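Local coordinates for protein tRNA (adenine(58)-N(1))-methyltransferase TrmI (Thermus thermophilus, PDB 2PWY) that catalyses the S-adenosyl-L-methionine-dependent methylation of adenosine 58 in tRNA to N(1)-methyladenosine and is required for growth at extreme temperatures, at residues E102-L110 with H133-V141; L123-L134 with N149-A160. All coordinates share one frame; numbering follows the deposited sequence.

Contact 1: residues E102-L110 with H133-V141; sequences EAGTGSGGL and HLAQAERNV. With SAH (S-adenosyl-L-homocysteine), chain E.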
loop_
_atom_site.group_PDB
_atom_site.type_symbol
_atom_site.label_atom_id
_atom_site.label_comp_id
_atom_site.label_asym_id
_atom_site.label_seq_id
_atom_site.Cartn_x
_atom_site.Cartn_y
_atom_site.Cartn_z
ATOM N N GLU A 102 -0.736 12.024 28.085
ATOM C CA GLU A 102 -1.364 10.889 27.419
ATOM C C GLU A 102 -2.749 10.582 27.957
ATOM O O GLU A 102 -2.961 10.581 29.167
ATOM C CB GLU A 102 -0.510 9.612 27.574
ATOM C CG GLU A 102 -1.161 8.391 26.910
ATOM C CD GLU A 102 -0.500 7.046 27.240
ATOM O OE1 GLU A 102 -0.001 6.849 28.373
ATOM O OE2 GLU A 102 -0.492 6.172 26.339
ATOM N N ALA A 103 -3.682 10.297 27.053
ATOM C CA ALA A 103 -4.944 9.640 27.434
ATOM C C ALA A 103 -5.492 8.858 26.231
ATOM O O ALA A 103 -5.308 9.295 25.096
ATOM C CB ALA A 103 -5.970 10.678 27.917
ATOM N N GLY A 104 -6.120 7.692 26.450
ATOM C CA GLY A 104 -6.194 7.032 27.764
ATOM C C GLY A 104 -5.075 6.013 27.938
ATOM O O GLY A 104 -4.609 5.433 26.953
ATOM N N THR A 105 -4.626 5.798 29.178
ATOM C CA THR A 105 -3.552 4.823 29.436
ATOM C C THR A 105 -3.852 3.471 28.780
ATOM O O THR A 105 -2.960 2.840 28.200
ATOM C CB THR A 105 -3.277 4.650 30.954
ATOM O OG1 THR A 105 -3.305 5.934 31.590
ATOM C CG2 THR A 105 -1.912 4.009 31.191
ATOM N N GLY A 106 -5.113 3.039 28.864
ATOM C CA GLY A 106 -5.561 1.810 28.219
ATOM C C GLY A 106 -4.928 0.590 28.853
ATOM O O GLY A 106 -5.245 0.261 29.995
ATOM N N SER A 107 -4.041 -0.079 28.102
ATOM C CA SER A 107 -3.284 -1.234 28.610
ATOM C C SER A 107 -1.788 -0.942 28.741
ATOM O O SER A 107 -1.000 -1.836 29.023
ATOM C CB SER A 107 -3.530 -2.466 27.733
ATOM O OG SER A 107 -4.875 -2.888 27.909
ATOM N N GLY A 108 -1.415 0.322 28.531
ATOM C CA GLY A 108 -0.034 0.766 28.726
ATOM C C GLY A 108 0.924 0.545 27.566
ATOM O O GLY A 108 2.128 0.759 27.712
ATOM N N GLY A 109 0.404 0.151 26.407
ATOM C CA GLY A 109 1.274 -0.104 25.254
ATOM C C GLY A 109 1.934 1.172 24.769
ATOM O O GLY A 109 3.161 1.265 24.725
ATOM N N LEU A 110 1.119 2.158 24.404
ATOM C CA LEU A 110 1.661 3.459 23.987
ATOM C C LEU A 110 2.457 4.098 25.139
ATOM O O LEU A 110 3.504 4.704 24.916
ATOM C CB LEU A 110 0.535 4.377 23.489
ATOM C CG LEU A 110 0.985 5.752 22.978
ATOM C CD1 LEU A 110 2.077 5.626 21.924
ATOM C CD2 LEU A 110 -0.213 6.608 22.492
ATOM N N HIS A 133 -9.040 -0.905 33.721
ATOM C CA HIS A 133 -8.098 -0.635 32.642
ATOM C C HIS A 133 -6.784 -0.108 33.214
ATOM O O HIS A 133 -5.708 -0.606 32.874
ATOM C CB HIS A 133 -8.691 0.344 31.615
ATOM C CG HIS A 133 -9.756 -0.252 30.736
ATOM N ND1 HIS A 133 -10.156 0.337 29.556
ATOM C CD2 HIS A 133 -10.497 -1.380 30.861
ATOM C CE1 HIS A 133 -11.098 -0.398 28.992
ATOM N NE2 HIS A 133 -11.317 -1.452 29.758
ATOM N N LEU A 134 -6.874 0.886 34.092
ATOM C CA LEU A 134 -5.680 1.484 34.687
ATOM C C LEU A 134 -4.853 0.474 35.490
ATOM O O LEU A 134 -3.636 0.432 35.364
ATOM C CB LEU A 134 -6.032 2.703 35.542
ATOM C CG LEU A 134 -4.825 3.429 36.150
ATOM C CD1 LEU A 134 -3.810 3.878 35.078
ATOM C CD2 LEU A 134 -5.271 4.618 36.990
ATOM N N ALA A 135 -5.517 -0.356 36.294
ATOM C CA ALA A 135 -4.807 -1.391 37.045
ATOM C C ALA A 135 -3.999 -2.327 36.139
ATOM O O ALA A 135 -2.828 -2.595 36.422
ATOM C CB ALA A 135 -5.771 -2.178 37.927
ATOM N N GLN A 136 -4.604 -2.790 35.040
ATOM C CA GLN A 136 -3.906 -3.671 34.094
ATOM C C GLN A 136 -2.757 -2.926 33.413
ATOM O O GLN A 136 -1.657 -3.473 33.257
ATOM C CB GLN A 136 -4.865 -4.251 33.044
ATOM C CG GLN A 136 -4.236 -5.336 32.141
ATOM C CD GLN A 136 -3.665 -6.508 32.933
ATOM O OE1 GLN A 136 -4.353 -7.086 33.778
ATOM N NE2 GLN A 136 -2.407 -6.861 32.667
ATOM N N ALA A 137 -3.010 -1.674 33.029
ATOM C CA ALA A 137 -1.982 -0.861 32.368
ATOM C C ALA A 137 -0.773 -0.704 33.281
ATOM O O ALA A 137 0.363 -0.886 32.851
ATOM C CB ALA A 137 -2.533 0.497 31.970
ATOM N N GLU A 138 -1.025 -0.380 34.545
ATOM C CA GLU A 138 0.060 -0.243 35.513
ATOM C C GLU A 138 0.848 -1.546 35.651
ATOM O O GLU A 138 2.073 -1.510 35.639
ATOM C CB GLU A 138 -0.464 0.283 36.857
ATOM C CG GLU A 138 -1.023 1.711 36.744
ATOM C CD GLU A 138 -1.528 2.280 38.060
ATOM O OE1 GLU A 138 -1.603 1.525 39.047
ATOM O OE2 GLU A 138 -1.863 3.487 38.103
ATOM N N ARG A 139 0.165 -2.689 35.750
ATOM C CA ARG A 139 0.873 -3.982 35.806
ATOM C C ARG A 139 1.731 -4.189 34.562
ATOM O O ARG A 139 2.900 -4.599 34.657
ATOM C CB ARG A 139 -0.095 -5.165 35.981
ATOM C CG ARG A 139 -0.613 -5.341 37.415
ATOM C CD ARG A 139 -1.372 -6.671 37.611
ATOM N NE ARG A 139 -2.664 -6.681 36.927
ATOM C CZ ARG A 139 -3.799 -6.194 37.429
ATOM N NH1 ARG A 139 -3.829 -5.648 38.641
ATOM N NH2 ARG A 139 -4.910 -6.248 36.705
ATOM N N ASN A 140 1.150 -3.898 33.397
ATOM C CA ASN A 140 1.848 -4.111 32.129
ATOM C C ASN A 140 3.121 -3.276 32.043
ATOM O O ASN A 140 4.176 -3.778 31.642
ATOM C CB ASN A 140 0.925 -3.808 30.947
ATOM C CG ASN A 140 -0.106 -4.905 30.704
ATOM O OD1 ASN A 140 -0.004 -6.014 31.239
ATOM N ND2 ASN A 140 -1.098 -4.601 29.884
ATOM N N VAL A 141 3.019 -2.006 32.444
ATOM C CA VAL A 141 4.157 -1.087 32.409
ATOM C C VAL A 141 5.231 -1.541 33.403
ATOM O O VAL A 141 6.413 -1.638 33.072
ATOM C CB VAL A 141 3.709 0.366 32.710
ATOM C CG1 VAL A 141 4.912 1.308 32.866
ATOM C CG2 VAL A 141 2.773 0.854 31.600
HETATM N N SAH E . -2.998 3.473 23.796
HETATM C CA SAH E . -3.494 2.490 24.814
HETATM C CB SAH E . -4.908 2.030 24.485
HETATM C CG SAH E . -5.956 3.105 24.785
HETATM S SD SAH E . -7.620 2.404 24.623
HETATM C C SAH E . -2.528 1.321 24.868
HETATM O O SAH E . -1.595 1.253 24.053
HETATM O OXT SAH E . -2.651 0.446 25.732
HETATM C "C5'" SAH E . -8.507 3.917 25.077
HETATM C "C4'" SAH E . -8.570 4.116 26.596
HETATM O "O4'" SAH E . -8.907 5.461 26.866
HETATM C "C3'" SAH E . -9.617 3.264 27.324
HETATM O "O3'" SAH E . -8.965 2.574 28.387
HETATM C "C2'" SAH E . -10.642 4.273 27.844
HETATM O "O2'" SAH E . -11.168 3.947 29.111
HETATM C "C1'" SAH E . -9.806 5.521 27.970
HETATM N N9 SAH E . -10.474 6.824 27.816
HETATM C C8 SAH E . -11.354 7.188 26.838
HETATM N N7 SAH E . -11.649 8.495 27.023
HETATM C C5 SAH E . -10.939 8.980 28.065
HETATM C C6 SAH E . -10.867 10.242 28.668
HETATM N N6 SAH E . -11.586 11.277 28.204
HETATM N N1 SAH E . -10.019 10.397 29.756
HETATM C C2 SAH E . -9.280 9.344 30.239
HETATM N N3 SAH E . -9.372 8.102 29.641
HETATM C C4 SAH E . -10.186 7.930 28.572
#
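Asn140 supplies the hydrogen bond between the two segments: its ND2 lies 2.9 Å from Ser107 O, with an N-H...O angle of 167°. The donor sits in the carbonyl plane on a lone pair of Ser107 O, and that oxygen is almost in the amide plane of Asn140. The same ND2 also serves Lys74 O, while Gln136 NE2 reaches Asn140 OD1 from above the carbonyl plane, so both ends of the amide are held. Replacing it with alanine would probably deprive Ser107 O and Lys74 O of this donor and cost Gln136 NE2 its acceptor. Van der Waals packing centres on Ala137, whose CB faces the loop backbone, 3.4 Å from Gly106 O and 3.6 Å from Gly108 N. With Thr105 CG2 anti to the backbone N, that methyl comes to 3.7 Å from Ala137 CB, and OG1 is left to bond Ser126. Gly104, Gly106 and Gly109 fit the glycine-rich loop of Rossmann-like class I methyltransferases, which leads from strand 99-103 into helix 109-118. At Gly108 a side chain would clash with Val141 CG2, and at Gly106 with the ligand. Another set of hydrogen bonds binds S-adenosyl-L-homocysteine: Ser107 N and Gly109 N both donate to carboxylate OXT, and Leu110 N donates to O at 2.9 Å. From the helix, His133 ND1, at the edge of the imidazole, donates to ribose O3', 2.8 Å away and nearly straight at 172°.

Contact 2: residues L123-L134 with N149-A160; sequences LVESYEARPHHL and NVRFHLGKLEEA. With SAH (S-adenosyl-L-homocysteine), chain E.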
loop_
_atom_site.group_PDB
_atom_site.type_symbol
_atom_site.label_atom_id
_atom_site.label_comp_id
_atom_site.label_asym_id
_atom_site.label_seq_id
_atom_site.Cartn_x
_atom_site.Cartn_y
_atom_site.Cartn_z
ATOM N N LEU A 123 8.891 12.880 31.548
ATOM C CA LEU A 123 7.662 12.530 32.240
ATOM C C LEU A 123 6.581 12.147 31.253
ATOM O O LEU A 123 6.363 12.844 30.260
ATOM C CB LEU A 123 7.176 13.719 33.086
ATOM C CG LEU A 123 5.785 13.572 33.723
ATOM C CD1 LEU A 123 5.800 12.543 34.868
ATOM C CD2 LEU A 123 5.240 14.915 34.186
ATOM N N VAL A 124 5.904 11.038 31.542
ATOM C CA VAL A 124 4.658 10.688 30.864
ATOM C C VAL A 124 3.551 10.912 31.909
ATOM O O VAL A 124 3.509 10.249 32.945
ATOM C CB VAL A 124 4.659 9.204 30.361
ATOM C CG1 VAL A 124 3.340 8.872 29.617
ATOM C CG2 VAL A 124 5.874 8.920 29.473
ATOM N N GLU A 125 2.690 11.892 31.650
ATOM C CA GLU A 125 1.564 12.201 32.519
ATOM C C GLU A 125 0.354 11.527 31.893
ATOM O O GLU A 125 -0.206 12.042 30.932
ATOM C CB GLU A 125 1.363 13.712 32.513
ATOM C CG GLU A 125 0.492 14.239 33.616
ATOM C CD GLU A 125 1.324 14.622 34.811
ATOM O OE1 GLU A 125 1.854 15.750 34.833
ATOM O OE2 GLU A 125 1.468 13.774 35.704
ATOM N N SER A 126 -0.050 10.379 32.430
ATOM C CA SER A 126 -1.016 9.532 31.747
ATOM C C SER A 126 -2.346 9.444 32.484
ATOM O O SER A 126 -2.370 9.231 33.701
ATOM C CB SER A 126 -0.419 8.128 31.554
ATOM O OG SER A 126 -1.212 7.354 30.675
ATOM N N TYR A 127 -3.447 9.605 31.752
ATOM C CA TYR A 127 -4.795 9.597 32.359
ATOM C C TYR A 127 -5.617 8.441 31.853
ATOM O O TYR A 127 -5.613 8.148 30.660
ATOM C CB TYR A 127 -5.547 10.912 32.063
ATOM C CG TYR A 127 -4.997 12.039 32.885
ATOM C CD1 TYR A 127 -5.664 12.482 34.021
ATOM C CD2 TYR A 127 -3.773 12.627 32.561
ATOM C CE1 TYR A 127 -5.135 13.511 34.805
ATOM C CE2 TYR A 127 -3.241 13.642 33.340
ATOM C CZ TYR A 127 -3.921 14.069 34.459
ATOM O OH TYR A 127 -3.382 15.073 35.232
ATOM N N GLU A 128 -6.343 7.794 32.762
ATOM C CA GLU A 128 -7.240 6.707 32.385
ATOM C C GLU A 128 -8.505 6.756 33.239
ATOM O O GLU A 128 -8.416 6.742 34.461
ATOM C CB GLU A 128 -6.522 5.354 32.554
ATOM C CG GLU A 128 -7.404 4.115 32.409
ATOM C CD GLU A 128 -8.162 4.061 31.099
ATOM O OE1 GLU A 128 -7.516 4.027 30.018
ATOM O OE2 GLU A 128 -9.411 4.031 31.149
ATOM N N ALA A 129 -9.665 6.798 32.577
ATOM C CA ALA A 129 -10.974 6.933 33.249
ATOM C C ALA A 129 -11.458 5.659 33.931
ATOM O O ALA A 129 -12.202 5.719 34.919
ATOM C CB ALA A 129 -12.029 7.417 32.251
ATOM N N ARG A 130 -11.055 4.510 33.399
ATOM C CA ARG A 130 -11.584 3.228 33.869
ATOM C C ARG A 130 -10.602 2.505 34.797
ATOM O O ARG A 130 -9.501 2.152 34.373
ATOM C CB ARG A 130 -11.969 2.346 32.680
ATOM C CG ARG A 130 -13.086 2.934 31.825
ATOM C CD ARG A 130 -13.413 2.065 30.622
ATOM N NE ARG A 130 -14.011 0.789 31.017
ATOM C CZ ARG A 130 -14.565 -0.079 30.174
ATOM N NH1 ARG A 130 -14.616 0.186 28.872
ATOM N NH2 ARG A 130 -15.075 -1.214 30.639
ATOM N N PRO A 131 -10.998 2.279 36.070
ATOM C CA PRO A 131 -10.076 1.723 37.076
ATOM C C PRO A 131 -9.491 0.353 36.723
ATOM O O PRO A 131 -8.305 0.112 36.973
ATOM C CB PRO A 131 -10.948 1.606 38.339
ATOM C CG PRO A 131 -12.071 2.551 38.112
ATOM C CD PRO A 131 -12.337 2.527 36.643
ATOM N N HIS A 132 -10.295 -0.538 36.154
ATOM C CA HIS A 132 -9.777 -1.863 35.831
ATOM C C HIS A 132 -8.754 -1.767 34.695
ATOM O O HIS A 132 -7.722 -2.450 34.719
ATOM C CB HIS A 132 -10.884 -2.866 35.489
ATOM C CG HIS A 132 -10.364 -4.144 34.912
ATOM N ND1 HIS A 132 -9.631 -5.049 35.652
ATOM C CD2 HIS A 132 -10.427 -4.649 33.655
ATOM C CE1 HIS A 132 -9.281 -6.064 34.882
ATOM N NE2 HIS A 132 -9.753 -5.847 33.667
ATOM N N HIS A 133 -9.040 -0.905 33.721
ATOM C CA HIS A 133 -8.098 -0.635 32.642
ATOM C C HIS A 133 -6.784 -0.108 33.214
ATOM O O HIS A 133 -5.708 -0.606 32.874
ATOM C CB HIS A 133 -8.691 0.344 31.615
ATOM C CG HIS A 133 -9.756 -0.252 30.736
ATOM N ND1 HIS A 133 -10.156 0.337 29.556
ATOM C CD2 HIS A 133 -10.497 -1.380 30.861
ATOM C CE1 HIS A 133 -11.098 -0.398 28.992
ATOM N NE2 HIS A 133 -11.317 -1.452 29.758
ATOM N N LEU A 134 -6.874 0.886 34.092
ATOM C CA LEU A 134 -5.680 1.484 34.687
ATOM C C LEU A 134 -4.853 0.474 35.490
ATOM O O LEU A 134 -3.636 0.432 35.364
ATOM C CB LEU A 134 -6.032 2.703 35.542
ATOM C CG LEU A 134 -4.825 3.429 36.150
ATOM C CD1 LEU A 134 -3.810 3.878 35.078
ATOM C CD2 LEU A 134 -5.271 4.618 36.990
ATOM N N ASN A 149 9.237 7.198 35.583
ATOM C CA ASN A 149 8.998 8.417 34.820
ATOM C C ASN A 149 7.581 8.467 34.273
ATOM O O ASN A 149 7.300 9.260 33.394
ATOM C CB ASN A 149 10.032 8.584 33.690
ATOM C CG ASN A 149 9.834 7.585 32.558
ATOM O OD1 ASN A 149 9.205 6.534 32.741
ATOM N ND2 ASN A 149 10.367 7.909 31.379
ATOM N N VAL A 150 6.692 7.621 34.796
ATOM C CA VAL A 150 5.274 7.685 34.447
ATOM C C VAL A 150 4.449 8.044 35.673
ATOM O O VAL A 150 4.529 7.356 36.699
ATOM C CB VAL A 150 4.742 6.337 33.877
ATOM C CG1 VAL A 150 3.307 6.504 33.413
ATOM C CG2 VAL A 150 5.618 5.843 32.719
ATOM N N ARG A 151 3.658 9.110 35.565
ATOM C CA ARG A 151 2.680 9.454 36.609
ATOM C C ARG A 151 1.292 9.086 36.102
ATOM O O ARG A 151 0.804 9.687 35.142
ATOM C CB ARG A 151 2.775 10.933 36.995
ATOM C CG ARG A 151 1.983 11.286 38.266
ATOM C CD ARG A 151 2.172 12.738 38.742
ATOM N NE ARG A 151 3.566 13.076 39.047
ATOM C CZ ARG A 151 4.204 14.158 38.600
ATOM N NH1 ARG A 151 3.581 15.047 37.838
ATOM N NH2 ARG A 151 5.473 14.364 38.936
ATOM N N PHE A 152 0.683 8.075 36.726
ATOM C CA PHE A 152 -0.635 7.593 36.321
ATOM C C PHE A 152 -1.704 8.347 37.089
ATOM O O PHE A 152 -1.530 8.627 38.279
ATOM C CB PHE A 152 -0.799 6.096 36.629
ATOM C CG PHE A 152 0.133 5.190 35.864
ATOM C CD1 PHE A 152 -0.166 4.804 34.555
ATOM C CD2 PHE A 152 1.275 4.662 36.475
ATOM C CE1 PHE A 152 0.684 3.930 33.842
ATOM C CE2 PHE A 152 2.130 3.793 35.774
ATOM C CZ PHE A 152 1.833 3.424 34.459
ATOM N N HIS A 153 -2.806 8.658 36.408
ATOM C CA HIS A 153 -3.957 9.327 37.016
ATOM C C HIS A 153 -5.245 8.607 36.676
ATOM O O HIS A 153 -5.521 8.312 35.496
ATOM C CB HIS A 153 -4.082 10.770 36.529
ATOM C CG HIS A 153 -2.874 11.608 36.796
ATOM N ND1 HIS A 153 -1.786 11.640 35.950
ATOM C CD2 HIS A 153 -2.588 12.454 37.813
ATOM C CE1 HIS A 153 -0.881 12.469 36.435
ATOM N NE2 HIS A 153 -1.338 12.969 37.568
ATOM N N LEU A 154 -6.039 8.332 37.708
ATOM C CA LEU A 154 -7.371 7.768 37.514
ATOM C C LEU A 154 -8.356 8.913 37.351
ATOM O O LEU A 154 -8.550 9.718 38.270
ATOM C CB LEU A 154 -7.786 6.899 38.699
ATOM C CG LEU A 154 -9.207 6.337 38.644
ATOM C CD1 LEU A 154 -9.363 5.330 37.515
ATOM C CD2 LEU A 154 -9.549 5.700 39.988
ATOM N N GLY A 155 -8.966 8.993 36.177
ATOM C CA GLY A 155 -9.914 10.067 35.896
ATOM C C GLY A 155 -9.953 10.460 34.439
ATOM O O GLY A 155 -9.125 10.021 33.638
ATOM N N LYS A 156 -10.929 11.296 34.101
ATOM C CA LYS A 156 -11.056 11.818 32.744
ATOM C C LYS A 156 -10.057 12.945 32.528
ATOM O O LYS A 156 -9.871 13.801 33.401
ATOM C CB LYS A 156 -12.482 12.315 32.492
ATOM C CG LYS A 156 -13.524 11.205 32.488
ATOM C CD LYS A 156 -14.933 11.768 32.677
ATOM C CE LYS A 156 -15.994 10.655 32.712
ATOM N NZ LYS A 156 -15.703 9.577 33.734
ATOM N N LEU A 157 -9.410 12.934 31.368
ATOM C CA LEU A 157 -8.480 13.993 31.026
ATOM C C LEU A 157 -9.176 15.366 31.070
ATOM O O LEU A 157 -8.567 16.333 31.505
ATOM C CB LEU A 157 -7.820 13.738 29.663
ATOM C CG LEU A 157 -6.776 14.765 29.189
ATOM C CD1 LEU A 157 -5.662 14.949 30.231
ATOM C CD2 LEU A 157 -6.195 14.421 27.814
ATOM N N GLU A 158 -10.451 15.426 30.656
ATOM C CA GLU A 158 -11.256 16.669 30.677
ATOM C C GLU A 158 -11.226 17.382 32.024
ATOM O O GLU A 158 -11.459 18.594 32.095
ATOM C CB GLU A 158 -12.746 16.389 30.417
ATOM C CG GLU A 158 -13.115 15.894 29.088
ATOM C CD GLU A 158 -13.131 14.389 29.022
ATOM O OE1 GLU A 158 -12.142 13.759 29.441
ATOM O OE2 GLU A 158 -14.139 13.849 28.524
ATOM N N GLU A 159 -10.996 16.615 33.087
ATOM C CA GLU A 159 -11.145 17.108 34.457
ATOM C C GLU A 159 -9.797 17.284 35.151
ATOM O O GLU A 159 -9.732 17.633 36.338
ATOM C CB GLU A 159 -12.077 16.173 35.244
ATOM C CG GLU A 159 -13.485 16.179 34.646
ATOM C CD GLU A 159 -14.435 15.163 35.248
ATOM O OE1 GLU A 159 -14.050 14.414 36.171
ATOM O OE2 GLU A 159 -15.594 15.119 34.782
ATOM N N ALA A 160 -8.720 17.079 34.396
ATOM C CA ALA A 160 -7.372 17.114 34.963
ATOM C C ALA A 160 -6.951 18.524 35.363
ATOM O O ALA A 160 -7.277 19.488 34.685
ATOM C CB ALA A 160 -6.377 16.548 33.974
HETATM N N SAH E . -2.998 3.473 23.796
HETATM C CA SAH E . -3.494 2.490 24.814
HETATM C CB SAH E . -4.908 2.030 24.485
HETATM C CG SAH E . -5.956 3.105 24.785
HETATM S SD SAH E . -7.620 2.404 24.623
HETATM C C SAH E . -2.528 1.321 24.868
HETATM O O SAH E . -1.595 1.253 24.053
HETATM O OXT SAH E . -2.651 0.446 25.732
HETATM C "C5'" SAH E . -8.507 3.917 25.077
HETATM C "C4'" SAH E . -8.570 4.116 26.596
HETATM O "O4'" SAH E . -8.907 5.461 26.866
HETATM C "C3'" SAH E . -9.617 3.264 27.324
HETATM O "O3'" SAH E . -8.965 2.574 28.387
HETATM C "C2'" SAH E . -10.642 4.273 27.844
HETATM O "O2'" SAH E . -11.168 3.947 29.111
HETATM C "C1'" SAH E . -9.806 5.521 27.970
HETATM N N9 SAH E . -10.474 6.824 27.816
HETATM C C8 SAH E . -11.354 7.188 26.838
HETATM N N7 SAH E . -11.649 8.495 27.023
HETATM C C5 SAH E . -10.939 8.980 28.065
HETATM C C6 SAH E . -10.867 10.242 28.668
HETATM N N6 SAH E . -11.586 11.277 28.204
HETATM N N1 SAH E . -10.019 10.397 29.756
HETATM C C2 SAH E . -9.280 9.344 30.239
HETATM N N3 SAH E . -9.372 8.102 29.641
HETATM C C4 SAH E . -10.186 7.930 28.572
#
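Tyr127 and His153 form an offset stack, ring centroids 4.2 Å apart and planes only 6° from parallel. His153 CB lies over the same face of the tyrosine, 3.7 Å from its centroid, whereas Leu157 CD1 covers the opposite face in a second CH-pi contact. The phenol is thus sandwiched, with Ala160 CB 3.4 Å from Tyr127 CE1. Alongside, Glu125 and Arg151 point the same way in a weak salt bridge whose detail is doubtful, since the position of Glu125 OE2 is uncertain; Glu125 OE1 has a further partner in Tyr167 OH. These pairs sit on neighbouring parallel strands, 123-128 and 150-154, whose axes approach to 4.8 Å, joined through helix 131-144 in a beta-alpha-beta crossover of the Rossmann-like sheet. Backbone bonds such as Ser126 N to Arg151 O (2.9 Å) fix the register. On the other sheet face, Leu134 splits its methyls: CD1 meets Phe152 CD1 at 3.8 Å, CD2 meets Leu154 CB. Beyond the strand ends lies the cofactor product. With its chain bent at chi2 (55°), Glu128 takes ribose O3' on OE1 at 2.6 Å and O2' on OE2, which also accepts Arg130 N. Leu157 N donates to adenine N1, and Glu158 OE1 receives N6 at 2.8 Å.

Contact 1 is buried, its centre about 9 Å from that of the chain; contact 2, centred about 15 Å out, is only partly buried, consistent with strand 150-154 being outermost in the sheet within this chain. Both use helix 131-144 and share His133 and Leu134, and their centres are about 8 Å apart. Ser126 OG bridges them, close to both Glu102 OE1 and Thr105 OG1 at 2.7 Å in probable hydrogen bonds. Chemistry follows place: the 102-110 loop offers glycines and backbone N-H groups to the amino-acid carboxylate, whereas 123-134 with 149-160 combines strand pairing and ring stacking with recognition of ribose and adenine.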